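Local coordinates for lipid-transfer protein (Thermomonospora curvata, PDB 6OK1) that probably belongs to the lipid-transfer proteins of the thiolase superfamily, built on a thiolase-like fold, its precise function being unknown, at residues I267-L272 and V380-L385. Numbering follows the deposited sequence.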
ATOM      1  N   ILE A 267     -16.842 -12.130  13.919  1.00 22.17           N
ATOM      2  CA  ILE A 267     -15.919 -11.369  13.074  1.00 22.12           C
ATOM      3  C   ILE A 267     -16.795 -10.440  12.248  1.00 22.98           C
ATOM      4  O   ILE A 267     -17.111 -10.752  11.097  1.00 22.23           O
ATOM      5  CB  ILE A 267     -15.066 -12.246  12.151  1.00 22.21           C
ATOM      6  CG1 ILE A 267     -14.403 -13.410  12.891  1.00 23.84           C
ATOM      7  CG2 ILE A 267     -13.998 -11.377  11.485  1.00 19.55           C
ATOM      8  CD1 ILE A 267     -13.814 -14.426  11.950  1.00 26.36           C
ATOM      9  N   PRO A 268     -17.226  -9.312  12.810  1.00 22.72           N
ATOM     10  CA  PRO A 268     -18.210  -8.470  12.112  1.00 25.37           C
ATOM     11  C   PRO A 268     -17.751  -8.044  10.738  1.00 19.70           C
ATOM     12  O   PRO A 268     -18.569  -7.899   9.818  1.00 23.21           O
ATOM     13  CB  PRO A 268     -18.349  -7.265  13.043  1.00 29.25           C
ATOM     14  CG  PRO A 268     -17.857  -7.719  14.364  1.00 33.54           C
ATOM     15  CD  PRO A 268     -16.907  -8.823  14.160  1.00 24.24           C
ATOM     16  N   GLU A 269     -16.448  -7.824  10.578  1.00 21.84           N
ATOM     17  CA  GLU A 269     -15.954  -7.403   9.278  1.00 21.30           C
ATOM     18  C   GLU A 269     -16.083  -8.513   8.240  1.00 24.44           C
ATOM     19  O   GLU A 269     -16.258  -8.225   7.046  1.00 20.67           O
ATOM     20  CB  GLU A 269     -14.506  -6.898   9.421  1.00 22.03           C
ATOM     21  CG  GLU A 269     -13.485  -7.902   9.968  1.00 22.60           C
ATOM     22  CD  GLU A 269     -13.339  -7.944  11.486  1.00 20.48           C
ATOM     23  OE1 GLU A 269     -14.292  -7.583  12.220  1.00 21.78           O
ATOM     24  OE2 GLU A 269     -12.229  -8.336  11.979  1.00 21.07           O
ATOM     25  N   MET A 270     -16.052  -9.784   8.659  1.00 20.96           N
ATOM     26  CA  MET A 270     -16.320 -10.863   7.717  1.00 21.01           C
ATOM     27  C   MET A 270     -17.809 -10.989   7.436  1.00 21.30           C
ATOM     28  O   MET A 270     -18.188 -11.336   6.314  1.00 22.62           O
ATOM     29  CB  MET A 270     -15.770 -12.204   8.241  1.00 22.47           C
ATOM     30  CG  MET A 270     -15.724 -13.317   7.184  1.00 23.70           C
ATOM     31  SD  MET A 270     -14.549 -12.914   5.857  1.00 26.94           S
ATOM     32  CE  MET A 270     -12.967 -13.207   6.674  1.00 28.88           C
ATOM     33  N   GLY A 271     -18.662 -10.694   8.415  1.00 22.69           N
ATOM     34  CA  GLY A 271     -20.084 -10.608   8.127  1.00 24.97           C
ATOM     35  C   GLY A 271     -20.386  -9.569   7.065  1.00 24.87           C
ATOM     36  O   GLY A 271     -21.232  -9.786   6.190  1.00 24.83           O
ATOM     37  N   LEU A 272     -19.679  -8.437   7.114  1.00 23.97           N
ATOM     38  CA  LEU A 272     -19.883  -7.368   6.144  1.00 25.88           C
ATOM     39  C   LEU A 272     -19.411  -7.790   4.761  1.00 26.26           C
ATOM     40  O   LEU A 272     -20.065  -7.488   3.756  1.00 23.46           O
ATOM     41  CB  LEU A 272     -19.140  -6.119   6.626  1.00 19.60           C
ATOM     42  CG  LEU A 272     -19.052  -4.942   5.681  1.00 22.10           C
ATOM     43  CD1 LEU A 272     -20.436  -4.450   5.398  1.00 25.18           C
ATOM     44  CD2 LEU A 272     -18.235  -3.853   6.386  1.00 27.66           C
ATOM     45  N   VAL A 380      -8.292  -8.975  10.877  1.00 23.11           N
ATOM     46  CA  VAL A 380      -7.848  -7.741  10.228  1.00 20.50           C
ATOM     47  C   VAL A 380      -8.953  -7.290   9.281  1.00 16.29           C
ATOM     48  O   VAL A 380      -9.820  -8.076   8.891  1.00 19.40           O
ATOM     49  CB  VAL A 380      -6.536  -7.957   9.432  1.00 22.11           C
ATOM     50  CG1 VAL A 380      -5.327  -8.062  10.336  1.00 28.52           C
ATOM     51  CG2 VAL A 380      -6.648  -9.195   8.526  1.00 22.64           C
ATOM     52  N   PRO A 381      -8.903  -6.042   8.840  1.00 17.70           N
ATOM     53  CA  PRO A 381      -9.676  -5.687   7.642  1.00 20.17           C
ATOM     54  C   PRO A 381      -9.449  -6.743   6.583  1.00 20.91           C
ATOM     55  O   PRO A 381      -8.304  -7.129   6.298  1.00 19.79           O
ATOM     56  CB  PRO A 381      -9.080  -4.345   7.234  1.00 20.69           C
ATOM     57  CG  PRO A 381      -8.568  -3.771   8.471  1.00 20.47           C
ATOM     58  CD  PRO A 381      -8.055  -4.943   9.296  1.00 21.15           C
ATOM     59  N   THR A 382     -10.542  -7.203   5.986  1.00 19.56           N
ATOM     60  CA  THR A 382     -10.500  -8.446   5.251  1.00 22.05           C
ATOM     61  C   THR A 382     -11.277  -8.310   3.948  1.00 20.49           C
ATOM     62  O   THR A 382     -11.642  -7.210   3.510  1.00 21.99           O
ATOM     63  CB  THR A 382     -10.970  -9.592   6.174  1.00 21.95           C
ATOM     64  OG1 THR A 382     -10.701 -10.853   5.556  1.00 23.92           O
ATOM     65  CG2 THR A 382     -12.447  -9.503   6.541  1.00 21.30           C
ATOM     66  N   SER A 383     -11.480  -9.447   3.306  1.00 18.60           N
ATOM     67  CA  SER A 383     -12.073  -9.503   1.971  1.00 21.92           C
ATOM     68  C   SER A 383     -12.549 -10.917   1.679  1.00 23.50           C
ATOM     69  O   SER A 383     -12.244 -11.865   2.403  1.00 22.55           O
ATOM     70  CB  SER A 383     -11.064  -9.010   0.904  1.00 22.97           C
ATOM     71  OG  SER A 383      -9.816  -9.682   0.996  1.00 21.21           O
ATOM     72  N   GLY A 384     -13.313 -11.050   0.594  1.00 21.50           N
ATOM     73  CA  GLY A 384     -13.832 -12.340   0.182  1.00 24.06           C
ATOM     74  C   GLY A 384     -14.168 -12.320  -1.288  1.00 23.69           C
ATOM     75  O   GLY A 384     -14.277 -11.253  -1.907  1.00 23.53           O
ATOM     76  N   LEU A 385     -14.369 -13.519  -1.829  1.00 22.39           N
ATOM     77  CA  LEU A 385     -14.825 -13.688  -3.204  1.00 22.76           C
ATOM     78  C   LEU A 385     -15.897 -14.750  -3.239  1.00 26.99           C
ATOM     79  O   LEU A 385     -15.878 -15.690  -2.450  1.00 25.79           O
ATOM     80  CB  LEU A 385     -13.726 -14.160  -4.149  1.00 22.94           C
ATOM     81  CG  LEU A 385     -12.488 -13.267  -4.225  1.00 24.40           C
ATOM     82  CD1 LEU A 385     -11.375 -14.033  -4.858  1.00 22.79           C
ATOM     83  CD2 LEU A 385     -12.783 -11.977  -4.965  1.00 26.08           C
TER
HETATM   84  O   HOH W   1     -11.215 -10.249  10.169  1.00 20.96           O
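Thr382 directs its CG2 methyl at the first turn of helix 268-281, where it meets Glu269 CG at 3.9 Å and Met270 CE at 3.7 Å, its side chain crossing each of the other two at roughly a right angle. OG1 stands anti to the backbone N (chi1 -169°), which places CG2 between N and the carbonyl carbon. A bend at chi2 sets Met270 SD, and a second at chi3 (75°) turns CE against Thr382, 3.5 Å from its OG1; the hydroxyl's hydrogen bond goes to Gly377 O, and the nonpolar methyl meets it in van der Waals contact. Within the thiolase-like C-terminal part of the chain, the contact packs the helix start against strand 382-388 of the mixed sheet, the two short axes 8.0 Å apart and inclined by 34°. No direct hydrogen bond joins the segments; a water bridges them instead, donating to Glu269 OE2 at 2.8 Å and to Val380 O at 2.9 Å. Glu269 CG also lies 3.8 Å from Val380 O. The carboxylate has further partners: OE1 forms a salt bridge with Arg261 and OE2 a hydrogen bond with Gln253 NE2, which probably favours its charged form.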